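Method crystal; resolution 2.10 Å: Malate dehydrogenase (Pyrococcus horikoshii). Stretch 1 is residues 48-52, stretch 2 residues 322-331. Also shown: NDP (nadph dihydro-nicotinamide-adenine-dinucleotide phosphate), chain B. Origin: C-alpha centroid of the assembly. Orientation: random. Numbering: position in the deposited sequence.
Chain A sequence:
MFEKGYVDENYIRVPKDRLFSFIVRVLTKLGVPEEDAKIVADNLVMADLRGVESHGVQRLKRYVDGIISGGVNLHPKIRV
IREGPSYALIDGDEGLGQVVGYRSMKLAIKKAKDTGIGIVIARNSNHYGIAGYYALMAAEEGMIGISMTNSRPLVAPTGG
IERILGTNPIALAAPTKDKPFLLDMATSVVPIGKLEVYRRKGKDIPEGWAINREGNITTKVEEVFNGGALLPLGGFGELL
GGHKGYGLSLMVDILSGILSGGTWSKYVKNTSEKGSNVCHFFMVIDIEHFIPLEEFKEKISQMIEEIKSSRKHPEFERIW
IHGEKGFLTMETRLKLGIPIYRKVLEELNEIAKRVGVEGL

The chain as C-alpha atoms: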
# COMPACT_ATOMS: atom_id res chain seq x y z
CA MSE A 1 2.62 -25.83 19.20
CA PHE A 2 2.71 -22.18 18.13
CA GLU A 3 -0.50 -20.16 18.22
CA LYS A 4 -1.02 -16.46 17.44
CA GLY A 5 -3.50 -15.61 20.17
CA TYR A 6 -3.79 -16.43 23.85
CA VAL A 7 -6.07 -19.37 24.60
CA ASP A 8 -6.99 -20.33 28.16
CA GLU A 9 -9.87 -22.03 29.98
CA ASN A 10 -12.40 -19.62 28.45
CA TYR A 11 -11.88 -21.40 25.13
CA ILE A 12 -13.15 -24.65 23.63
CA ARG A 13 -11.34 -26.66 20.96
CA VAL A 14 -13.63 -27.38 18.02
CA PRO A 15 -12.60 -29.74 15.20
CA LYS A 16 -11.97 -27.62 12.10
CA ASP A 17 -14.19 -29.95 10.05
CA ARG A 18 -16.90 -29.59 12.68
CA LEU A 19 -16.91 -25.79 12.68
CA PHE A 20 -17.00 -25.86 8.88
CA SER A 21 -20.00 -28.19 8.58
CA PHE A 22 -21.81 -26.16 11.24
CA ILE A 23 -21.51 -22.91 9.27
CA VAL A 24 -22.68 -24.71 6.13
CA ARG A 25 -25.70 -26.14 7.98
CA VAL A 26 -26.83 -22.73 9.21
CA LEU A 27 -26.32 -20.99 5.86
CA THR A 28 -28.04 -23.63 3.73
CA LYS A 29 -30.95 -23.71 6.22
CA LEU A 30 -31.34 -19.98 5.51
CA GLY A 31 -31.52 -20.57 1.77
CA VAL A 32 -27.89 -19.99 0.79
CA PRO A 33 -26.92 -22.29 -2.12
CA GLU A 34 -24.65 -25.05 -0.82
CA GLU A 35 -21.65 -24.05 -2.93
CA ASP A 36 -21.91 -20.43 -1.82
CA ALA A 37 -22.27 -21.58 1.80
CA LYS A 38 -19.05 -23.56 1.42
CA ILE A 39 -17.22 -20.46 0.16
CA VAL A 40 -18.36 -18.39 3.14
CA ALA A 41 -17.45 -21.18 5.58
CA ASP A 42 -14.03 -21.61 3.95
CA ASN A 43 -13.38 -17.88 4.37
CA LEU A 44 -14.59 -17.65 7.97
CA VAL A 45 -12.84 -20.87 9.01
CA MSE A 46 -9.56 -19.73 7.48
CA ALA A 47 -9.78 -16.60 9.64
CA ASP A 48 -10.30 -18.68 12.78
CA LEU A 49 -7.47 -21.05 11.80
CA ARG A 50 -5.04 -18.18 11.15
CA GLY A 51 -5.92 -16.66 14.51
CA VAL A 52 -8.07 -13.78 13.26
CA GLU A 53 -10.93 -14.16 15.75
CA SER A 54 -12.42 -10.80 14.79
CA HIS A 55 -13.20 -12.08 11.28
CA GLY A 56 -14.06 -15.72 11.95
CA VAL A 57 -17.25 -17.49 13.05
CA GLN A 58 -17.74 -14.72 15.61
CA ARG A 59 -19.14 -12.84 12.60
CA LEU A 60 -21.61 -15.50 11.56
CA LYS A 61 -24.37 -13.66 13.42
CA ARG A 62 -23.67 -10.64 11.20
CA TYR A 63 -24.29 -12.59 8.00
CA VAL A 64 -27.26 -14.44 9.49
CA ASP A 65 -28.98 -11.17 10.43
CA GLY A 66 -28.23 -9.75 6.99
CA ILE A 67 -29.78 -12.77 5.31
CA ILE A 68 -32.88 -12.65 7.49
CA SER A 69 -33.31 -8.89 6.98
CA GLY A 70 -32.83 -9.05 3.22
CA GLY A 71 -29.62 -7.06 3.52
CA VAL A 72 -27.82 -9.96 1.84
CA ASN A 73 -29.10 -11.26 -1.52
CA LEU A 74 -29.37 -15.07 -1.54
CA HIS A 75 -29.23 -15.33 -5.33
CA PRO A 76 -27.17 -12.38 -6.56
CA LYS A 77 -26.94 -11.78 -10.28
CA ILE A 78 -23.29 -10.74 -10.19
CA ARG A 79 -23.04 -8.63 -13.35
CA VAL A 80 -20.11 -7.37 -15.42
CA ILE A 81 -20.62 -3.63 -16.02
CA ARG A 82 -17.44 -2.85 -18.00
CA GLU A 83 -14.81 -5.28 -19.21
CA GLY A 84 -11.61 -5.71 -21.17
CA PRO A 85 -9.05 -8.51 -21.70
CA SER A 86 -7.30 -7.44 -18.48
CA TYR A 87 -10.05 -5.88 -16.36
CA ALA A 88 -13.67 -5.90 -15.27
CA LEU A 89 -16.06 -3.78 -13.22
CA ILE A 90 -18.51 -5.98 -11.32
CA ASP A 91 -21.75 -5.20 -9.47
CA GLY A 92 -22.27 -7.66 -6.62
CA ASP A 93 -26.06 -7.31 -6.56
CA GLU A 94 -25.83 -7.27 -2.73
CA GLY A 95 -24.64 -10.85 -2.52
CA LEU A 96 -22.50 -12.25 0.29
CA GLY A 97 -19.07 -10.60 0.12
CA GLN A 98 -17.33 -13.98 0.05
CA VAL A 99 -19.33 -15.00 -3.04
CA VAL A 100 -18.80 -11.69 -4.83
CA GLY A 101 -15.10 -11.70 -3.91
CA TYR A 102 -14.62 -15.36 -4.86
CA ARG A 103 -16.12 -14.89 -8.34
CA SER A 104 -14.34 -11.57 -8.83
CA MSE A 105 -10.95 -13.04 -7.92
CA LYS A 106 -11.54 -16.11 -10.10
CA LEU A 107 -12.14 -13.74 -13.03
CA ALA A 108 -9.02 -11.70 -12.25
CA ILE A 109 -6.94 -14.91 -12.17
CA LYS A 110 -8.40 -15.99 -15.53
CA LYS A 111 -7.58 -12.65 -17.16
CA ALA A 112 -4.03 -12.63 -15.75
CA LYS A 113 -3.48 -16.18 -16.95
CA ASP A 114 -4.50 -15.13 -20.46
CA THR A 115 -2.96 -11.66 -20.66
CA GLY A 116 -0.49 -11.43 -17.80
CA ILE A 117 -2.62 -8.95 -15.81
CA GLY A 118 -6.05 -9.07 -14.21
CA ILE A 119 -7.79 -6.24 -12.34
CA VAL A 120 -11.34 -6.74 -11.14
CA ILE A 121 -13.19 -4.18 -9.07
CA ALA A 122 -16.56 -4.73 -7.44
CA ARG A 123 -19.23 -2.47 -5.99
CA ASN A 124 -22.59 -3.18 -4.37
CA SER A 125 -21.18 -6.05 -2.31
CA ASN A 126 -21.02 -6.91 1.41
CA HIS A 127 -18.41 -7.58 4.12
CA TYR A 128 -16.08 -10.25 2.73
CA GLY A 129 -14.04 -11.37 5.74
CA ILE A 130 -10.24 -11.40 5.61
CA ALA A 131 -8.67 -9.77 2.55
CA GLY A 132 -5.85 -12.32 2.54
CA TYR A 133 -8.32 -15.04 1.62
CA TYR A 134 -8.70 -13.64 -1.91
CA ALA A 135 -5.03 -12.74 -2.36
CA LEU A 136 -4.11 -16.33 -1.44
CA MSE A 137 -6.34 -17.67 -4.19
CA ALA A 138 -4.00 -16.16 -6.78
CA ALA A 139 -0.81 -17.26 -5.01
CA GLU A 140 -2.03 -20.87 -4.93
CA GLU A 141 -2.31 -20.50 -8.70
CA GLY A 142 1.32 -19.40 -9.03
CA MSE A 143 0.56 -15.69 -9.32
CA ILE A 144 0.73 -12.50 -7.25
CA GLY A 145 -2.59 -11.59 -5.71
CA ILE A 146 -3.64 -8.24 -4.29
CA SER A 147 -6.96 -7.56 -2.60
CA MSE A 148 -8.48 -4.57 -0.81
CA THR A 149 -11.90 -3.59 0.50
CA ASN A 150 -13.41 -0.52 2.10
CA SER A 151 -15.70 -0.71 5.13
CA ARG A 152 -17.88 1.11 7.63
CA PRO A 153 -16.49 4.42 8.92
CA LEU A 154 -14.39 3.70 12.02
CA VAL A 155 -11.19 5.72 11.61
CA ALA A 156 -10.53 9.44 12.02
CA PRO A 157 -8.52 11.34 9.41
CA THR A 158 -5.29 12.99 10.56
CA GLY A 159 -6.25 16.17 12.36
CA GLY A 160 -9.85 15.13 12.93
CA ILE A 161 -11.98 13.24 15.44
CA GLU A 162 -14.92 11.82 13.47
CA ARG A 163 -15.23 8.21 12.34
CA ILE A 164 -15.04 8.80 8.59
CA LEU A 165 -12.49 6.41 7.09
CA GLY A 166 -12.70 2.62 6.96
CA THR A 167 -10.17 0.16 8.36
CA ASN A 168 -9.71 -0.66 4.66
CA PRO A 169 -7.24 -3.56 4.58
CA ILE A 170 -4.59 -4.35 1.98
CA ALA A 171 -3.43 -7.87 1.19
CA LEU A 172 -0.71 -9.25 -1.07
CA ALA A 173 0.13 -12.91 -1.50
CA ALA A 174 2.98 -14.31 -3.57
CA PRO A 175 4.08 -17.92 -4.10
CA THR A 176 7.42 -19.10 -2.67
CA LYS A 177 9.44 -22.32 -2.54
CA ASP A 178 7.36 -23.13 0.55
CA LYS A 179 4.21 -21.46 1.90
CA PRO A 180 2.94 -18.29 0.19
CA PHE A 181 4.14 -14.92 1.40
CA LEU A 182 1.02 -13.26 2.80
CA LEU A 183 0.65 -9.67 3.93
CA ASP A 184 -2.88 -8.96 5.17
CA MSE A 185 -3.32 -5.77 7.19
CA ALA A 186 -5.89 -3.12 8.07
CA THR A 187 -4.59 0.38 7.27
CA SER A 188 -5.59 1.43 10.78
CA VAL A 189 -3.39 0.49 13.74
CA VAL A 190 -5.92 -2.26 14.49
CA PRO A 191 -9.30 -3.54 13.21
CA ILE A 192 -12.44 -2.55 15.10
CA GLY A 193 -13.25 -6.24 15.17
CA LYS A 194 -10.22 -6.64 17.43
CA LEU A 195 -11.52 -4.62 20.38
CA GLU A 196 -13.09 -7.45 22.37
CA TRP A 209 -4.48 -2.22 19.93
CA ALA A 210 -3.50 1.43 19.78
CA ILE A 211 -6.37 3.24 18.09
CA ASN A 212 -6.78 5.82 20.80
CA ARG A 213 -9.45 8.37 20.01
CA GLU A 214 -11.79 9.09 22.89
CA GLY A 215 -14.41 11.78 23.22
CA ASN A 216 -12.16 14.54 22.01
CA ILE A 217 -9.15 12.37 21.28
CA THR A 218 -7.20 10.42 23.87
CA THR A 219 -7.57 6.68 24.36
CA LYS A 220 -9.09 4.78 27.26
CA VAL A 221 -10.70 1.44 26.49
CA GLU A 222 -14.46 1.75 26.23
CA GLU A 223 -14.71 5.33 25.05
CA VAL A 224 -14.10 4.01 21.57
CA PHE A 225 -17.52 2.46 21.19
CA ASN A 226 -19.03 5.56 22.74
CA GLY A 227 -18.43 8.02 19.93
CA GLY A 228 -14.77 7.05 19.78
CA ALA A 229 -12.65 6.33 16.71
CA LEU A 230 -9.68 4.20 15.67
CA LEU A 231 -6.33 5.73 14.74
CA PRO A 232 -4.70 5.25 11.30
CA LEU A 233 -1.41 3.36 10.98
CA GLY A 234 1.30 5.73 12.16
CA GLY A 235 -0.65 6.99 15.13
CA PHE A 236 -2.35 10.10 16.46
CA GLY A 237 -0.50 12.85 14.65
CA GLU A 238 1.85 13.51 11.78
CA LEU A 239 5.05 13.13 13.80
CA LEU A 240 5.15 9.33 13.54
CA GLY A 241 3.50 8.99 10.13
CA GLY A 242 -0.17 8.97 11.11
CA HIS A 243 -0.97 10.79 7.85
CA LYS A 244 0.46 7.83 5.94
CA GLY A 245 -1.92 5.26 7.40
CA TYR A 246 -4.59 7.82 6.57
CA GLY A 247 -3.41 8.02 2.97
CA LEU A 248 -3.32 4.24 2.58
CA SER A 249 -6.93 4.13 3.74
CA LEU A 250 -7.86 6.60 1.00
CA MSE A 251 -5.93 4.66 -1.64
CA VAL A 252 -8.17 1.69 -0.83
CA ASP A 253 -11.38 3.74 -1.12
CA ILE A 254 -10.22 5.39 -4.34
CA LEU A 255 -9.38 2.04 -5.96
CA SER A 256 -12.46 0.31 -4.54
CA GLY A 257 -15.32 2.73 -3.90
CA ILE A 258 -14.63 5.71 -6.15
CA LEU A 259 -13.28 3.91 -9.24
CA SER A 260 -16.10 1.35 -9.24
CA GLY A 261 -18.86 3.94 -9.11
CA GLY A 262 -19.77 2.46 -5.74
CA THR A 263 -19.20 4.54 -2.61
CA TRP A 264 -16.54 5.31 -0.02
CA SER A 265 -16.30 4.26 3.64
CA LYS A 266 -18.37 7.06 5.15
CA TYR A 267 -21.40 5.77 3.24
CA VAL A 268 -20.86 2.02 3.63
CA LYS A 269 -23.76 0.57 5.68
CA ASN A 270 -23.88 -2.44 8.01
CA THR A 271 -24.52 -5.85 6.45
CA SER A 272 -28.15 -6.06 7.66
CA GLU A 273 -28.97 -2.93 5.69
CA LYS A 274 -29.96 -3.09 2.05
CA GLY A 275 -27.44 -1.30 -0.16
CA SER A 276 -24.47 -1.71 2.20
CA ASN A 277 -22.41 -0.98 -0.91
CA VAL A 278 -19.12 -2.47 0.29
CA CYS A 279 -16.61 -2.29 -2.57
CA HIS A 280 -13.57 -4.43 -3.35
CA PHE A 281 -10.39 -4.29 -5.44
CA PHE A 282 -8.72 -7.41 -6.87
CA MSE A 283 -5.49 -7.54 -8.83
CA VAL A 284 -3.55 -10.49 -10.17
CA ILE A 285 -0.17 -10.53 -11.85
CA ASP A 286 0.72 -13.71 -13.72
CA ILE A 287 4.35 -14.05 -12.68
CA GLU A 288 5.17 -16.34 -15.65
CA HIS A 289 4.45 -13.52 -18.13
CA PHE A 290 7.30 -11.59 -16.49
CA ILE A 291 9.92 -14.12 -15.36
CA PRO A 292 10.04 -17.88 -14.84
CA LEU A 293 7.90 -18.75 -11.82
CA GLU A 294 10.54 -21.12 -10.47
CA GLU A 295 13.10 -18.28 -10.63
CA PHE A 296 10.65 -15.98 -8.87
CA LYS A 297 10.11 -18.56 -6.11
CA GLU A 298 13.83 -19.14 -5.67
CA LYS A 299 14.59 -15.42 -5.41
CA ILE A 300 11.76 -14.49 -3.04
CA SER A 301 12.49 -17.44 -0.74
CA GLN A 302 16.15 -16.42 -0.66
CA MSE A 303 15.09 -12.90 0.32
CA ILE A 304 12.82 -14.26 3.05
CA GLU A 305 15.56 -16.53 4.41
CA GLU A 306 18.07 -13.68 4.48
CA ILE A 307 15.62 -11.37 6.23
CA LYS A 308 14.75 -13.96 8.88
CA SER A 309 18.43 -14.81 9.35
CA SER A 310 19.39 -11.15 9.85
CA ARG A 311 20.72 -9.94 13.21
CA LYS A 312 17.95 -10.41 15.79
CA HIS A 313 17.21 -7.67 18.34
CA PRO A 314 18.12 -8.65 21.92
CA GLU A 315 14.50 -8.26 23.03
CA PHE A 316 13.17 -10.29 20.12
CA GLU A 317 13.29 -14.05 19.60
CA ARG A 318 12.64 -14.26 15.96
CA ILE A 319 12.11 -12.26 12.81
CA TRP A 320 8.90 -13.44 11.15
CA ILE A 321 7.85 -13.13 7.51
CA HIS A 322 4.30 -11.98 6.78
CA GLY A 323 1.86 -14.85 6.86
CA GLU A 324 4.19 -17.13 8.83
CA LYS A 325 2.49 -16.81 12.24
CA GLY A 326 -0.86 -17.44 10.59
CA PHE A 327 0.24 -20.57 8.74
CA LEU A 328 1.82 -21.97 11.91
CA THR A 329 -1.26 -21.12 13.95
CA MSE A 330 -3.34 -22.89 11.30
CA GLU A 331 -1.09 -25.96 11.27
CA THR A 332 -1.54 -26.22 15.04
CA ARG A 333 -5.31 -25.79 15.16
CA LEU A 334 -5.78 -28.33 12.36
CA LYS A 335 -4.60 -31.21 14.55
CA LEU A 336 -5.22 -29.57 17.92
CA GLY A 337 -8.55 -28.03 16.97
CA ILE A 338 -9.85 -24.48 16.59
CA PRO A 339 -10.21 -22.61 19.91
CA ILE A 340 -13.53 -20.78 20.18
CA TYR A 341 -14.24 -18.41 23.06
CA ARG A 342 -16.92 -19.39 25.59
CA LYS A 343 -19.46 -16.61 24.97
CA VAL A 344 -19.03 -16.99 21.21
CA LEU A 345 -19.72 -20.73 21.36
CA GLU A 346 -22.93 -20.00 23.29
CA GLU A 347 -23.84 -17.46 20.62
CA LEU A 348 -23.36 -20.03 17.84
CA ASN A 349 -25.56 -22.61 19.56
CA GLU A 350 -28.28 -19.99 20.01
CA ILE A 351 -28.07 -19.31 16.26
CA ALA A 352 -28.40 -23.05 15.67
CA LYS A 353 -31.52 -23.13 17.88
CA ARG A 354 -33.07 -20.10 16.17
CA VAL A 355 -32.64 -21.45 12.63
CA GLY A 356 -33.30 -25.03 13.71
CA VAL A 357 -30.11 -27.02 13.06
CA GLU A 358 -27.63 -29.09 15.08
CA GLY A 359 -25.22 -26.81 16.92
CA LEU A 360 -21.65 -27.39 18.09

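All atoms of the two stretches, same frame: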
# COMPACT_ATOMS: atom_id res chain seq x y z
N ASP A 48 -10.42 -18.08 11.46
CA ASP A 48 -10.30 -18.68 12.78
C ASP A 48 -9.00 -19.49 12.88
O ASP A 48 -8.29 -19.41 13.88
CB ASP A 48 -11.50 -19.57 13.09
CG ASP A 48 -12.76 -18.76 13.39
OD1 ASP A 48 -12.70 -17.87 14.28
OD2 ASP A 48 -13.80 -19.01 12.75
N LEU A 49 -8.69 -20.24 11.83
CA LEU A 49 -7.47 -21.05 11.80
C LEU A 49 -6.20 -20.20 11.87
O LEU A 49 -5.24 -20.57 12.54
CB LEU A 49 -7.44 -21.89 10.52
CG LEU A 49 -8.37 -23.10 10.44
CD1 LEU A 49 -8.29 -23.74 9.07
CD2 LEU A 49 -7.99 -24.11 11.52
N ARG A 50 -6.20 -19.07 11.17
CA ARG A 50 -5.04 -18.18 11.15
C ARG A 50 -4.96 -17.30 12.39
O ARG A 50 -4.05 -16.48 12.53
CB ARG A 50 -5.05 -17.30 9.90
CG ARG A 50 -4.96 -18.06 8.58
CD ARG A 50 -4.70 -17.09 7.42
NE ARG A 50 -3.37 -16.48 7.51
CZ ARG A 50 -2.25 -17.10 7.14
NH1 ARG A 50 -2.30 -18.32 6.64
NH2 ARG A 50 -1.07 -16.50 7.31
N GLY A 51 -5.93 -17.45 13.29
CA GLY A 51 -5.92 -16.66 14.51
C GLY A 51 -6.53 -15.27 14.40
O GLY A 51 -6.20 -14.38 15.18
N VAL A 52 -7.42 -15.08 13.42
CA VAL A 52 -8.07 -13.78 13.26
C VAL A 52 -9.50 -13.90 13.78
O VAL A 52 -10.46 -13.88 13.00
CB VAL A 52 -8.10 -13.34 11.77
CG1 VAL A 52 -8.57 -11.90 11.67
CG2 VAL A 52 -6.72 -13.49 11.15
N HIS A 322 5.75 -12.11 6.80
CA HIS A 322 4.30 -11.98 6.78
C HIS A 322 3.57 -13.22 6.31
O HIS A 322 3.83 -13.77 5.24
CB HIS A 322 3.93 -10.76 5.95
CG HIS A 322 4.58 -9.51 6.46
ND1 HIS A 322 5.93 -9.27 6.31
CD2 HIS A 322 4.09 -8.48 7.19
CE1 HIS A 322 6.25 -8.15 6.95
NE2 HIS A 322 5.15 -7.66 7.49
N GLY A 323 2.64 -13.67 7.16
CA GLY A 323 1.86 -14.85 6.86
C GLY A 323 2.35 -16.07 7.63
O GLY A 323 1.60 -17.03 7.81
N GLU A 324 3.59 -16.02 8.09
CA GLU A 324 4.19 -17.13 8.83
C GLU A 324 3.45 -17.50 10.11
O GLU A 324 3.11 -18.67 10.31
CB GLU A 324 5.66 -16.82 9.13
CG GLU A 324 6.39 -17.93 9.85
CD GLU A 324 7.90 -17.73 9.85
OE1 GLU A 324 8.34 -16.56 9.90
OE2 GLU A 324 8.63 -18.74 9.79
N LYS A 325 3.22 -16.53 11.00
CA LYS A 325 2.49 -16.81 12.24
C LYS A 325 1.16 -17.48 11.92
O LYS A 325 0.80 -18.49 12.53
CB LYS A 325 2.21 -15.52 13.01
CG LYS A 325 3.40 -14.88 13.70
CD LYS A 325 2.96 -13.60 14.40
CE LYS A 325 4.10 -12.93 15.13
NZ LYS A 325 3.67 -11.64 15.76
N GLY A 326 0.43 -16.90 10.97
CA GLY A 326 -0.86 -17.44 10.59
C GLY A 326 -0.83 -18.88 10.11
O GLY A 326 -1.67 -19.69 10.52
N PHE A 327 0.13 -19.21 9.25
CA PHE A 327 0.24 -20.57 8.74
C PHE A 327 0.59 -21.56 9.84
O PHE A 327 0.12 -22.70 9.84
CB PHE A 327 1.28 -20.63 7.61
CG PHE A 327 0.73 -20.25 6.26
CD1 PHE A 327 -0.36 -20.93 5.72
CD2 PHE A 327 1.31 -19.22 5.53
CE1 PHE A 327 -0.87 -20.58 4.47
CE2 PHE A 327 0.81 -18.86 4.28
CZ PHE A 327 -0.28 -19.54 3.75
N LEU A 328 1.43 -21.12 10.78
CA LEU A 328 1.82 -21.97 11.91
C LEU A 328 0.63 -22.15 12.83
O LEU A 328 0.35 -23.26 13.30
CB LEU A 328 2.98 -21.33 12.68
CG LEU A 328 4.38 -21.86 12.37
CD1 LEU A 328 4.65 -21.79 10.88
CD2 LEU A 328 5.41 -21.04 13.15
N THR A 329 -0.08 -21.06 13.10
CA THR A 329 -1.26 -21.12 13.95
C THR A 329 -2.26 -22.09 13.33
O THR A 329 -2.87 -22.90 14.03
CB THR A 329 -1.92 -19.74 14.07
OG1 THR A 329 -1.01 -18.84 14.71
CG2 THR A 329 -3.20 -19.83 14.89
N MSE A 330 -2.43 -22.01 12.01
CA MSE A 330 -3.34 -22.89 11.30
C MSE A 330 -2.91 -24.34 11.49
O MSE A 330 -3.70 -25.18 11.93
CB MSE A 330 -3.36 -22.55 9.81
CG MSE A 330 -4.08 -23.58 8.94
SE MSE A 330 -4.19 -23.09 7.07
CE MSE A 330 -3.07 -24.13 5.93
N GLU A 331 -1.66 -24.62 11.16
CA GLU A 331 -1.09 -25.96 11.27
C GLU A 331 -1.43 -26.57 12.63
O GLU A 331 -1.84 -27.73 12.73
CB GLU A 331 0.43 -25.89 11.09
CG GLU A 331 1.12 -27.23 10.95
CD GLU A 331 2.62 -27.09 10.83
OE1 GLU A 331 3.26 -26.68 11.82
OE2 GLU A 331 3.17 -27.39 9.74
PA NDP B . -2.13 -8.03 12.01
O1A NDP B . -2.60 -9.19 12.72
O2A NDP B . -1.46 -6.86 12.68
O5B NDP B . -1.16 -8.57 10.80
C5B NDP B . -0.54 -7.67 9.87
C4B NDP B . 0.24 -8.56 8.89
O4B NDP B . 1.57 -8.61 9.43
C3B NDP B . -0.19 -9.99 8.72
O3B NDP B . -0.02 -10.34 7.31
C2B NDP B . 0.69 -10.82 9.58
O2B NDP B . 0.87 -12.20 9.23
C1B NDP B . 1.93 -9.98 9.60
N9A NDP B . 2.71 -10.02 10.87
C8A NDP B . 2.24 -10.07 12.21
N7A NDP B . 3.24 -10.07 13.06
C5A NDP B . 4.38 -10.02 12.32
C6A NDP B . 5.78 -9.98 12.61
N6A NDP B . 6.20 -10.00 13.88
N1A NDP B . 6.70 -9.93 11.59
C2A NDP B . 6.28 -9.92 10.28
N3A NDP B . 4.99 -9.94 9.90
C4A NDP B . 4.08 -9.99 10.97
O3 NDP B . -3.23 -7.38 11.08
PN NDP B . -4.62 -6.64 11.23
O1N NDP B . -4.42 -5.32 10.64
O2N NDP B . -4.89 -6.72 12.71
O5D NDP B . -5.56 -7.59 10.37
C5D NDP B . -6.88 -8.01 10.82
C4D NDP B . -7.56 -8.94 9.74
O4D NDP B . -8.85 -8.40 9.49
C3D NDP B . -6.88 -9.02 8.35
O3D NDP B . -6.92 -10.39 7.92
C2D NDP B . -7.67 -8.07 7.46
O2D NDP B . -7.61 -8.47 6.10
C1D NDP B . -9.07 -8.15 8.10
N1N NDP B . -9.88 -6.91 7.96
C2N NDP B . -11.06 -7.00 7.18
C3N NDP B . -11.86 -5.79 7.04
C7N NDP B . -13.09 -5.83 6.25
O7N NDP B . -13.83 -4.85 6.10
N7N NDP B . -13.48 -6.98 5.64
C4N NDP B . -11.41 -4.61 7.70
C5N NDP B . -10.25 -4.54 8.46
C6N NDP B . -9.48 -5.69 8.60
P2B NDP B . 0.15 -13.41 9.88
O1X NDP B . 1.25 -14.39 9.99
O2X NDP B . -0.93 -13.91 8.98
O3X NDP B . -0.40 -13.01 11.24

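Stretch 1 is the end of a helix and the turn that follows it; stretch 2 enters a helix at G323, its N-cap, and runs in helical form from E324. They meet closely enough to bring R50 CA within 4.3 Å of G326 CA and L49 CA within 4.5 Å of M330 CA. D48 points away and makes no contact, but its carbonyl O accepts a bond from G51 N (3.1 Å) that helps close the turn.

L49 offers both backbone and side chain. Its CB lies 4.1 Å from M330 CG, an apolar contact suited to leucine and the selenomethionine at 330. Its carbonyl O lies 3.2 Å from M330 CA in a CA-H...O contact, and 3.2 Å from T329 CG2. M330 N is already bonded to G326 O (2.9 Å), as the helix requires.

R50 makes the central contact. Although its CB points away, the long side chain brings the guanidinium back to the start of the second helix. NH2 donates to G323 O (2.8 Å) and to NDP O2X (3.1 Å), an oxygen of the cofactor's phosphate, where positive charge meets negative. CZ sits 4.3 Å from the centroid of the F327 ring, almost on its normal, a cation-pi contact. G326 CA covers one guanidinium face, 3.4 Å from NH2; a CB there would clash with NH2, so glycine fits. G326 N also donates to NDP O1X (2.8 Å), and G323 N to NDP O2B (3.1 Å), so the helix start and R50 hold the cofactor together.

G51 has positive phi in a Schellman motif, a conformation that favours glycine. T329 points toward this turn, its CG2 4.0 Å from G51 N, while its OG1 bonds back to K325 O (2.9 Å). V52 leaves stretch 2 behind and instead places CG1 3.7 Å from NDP C4D.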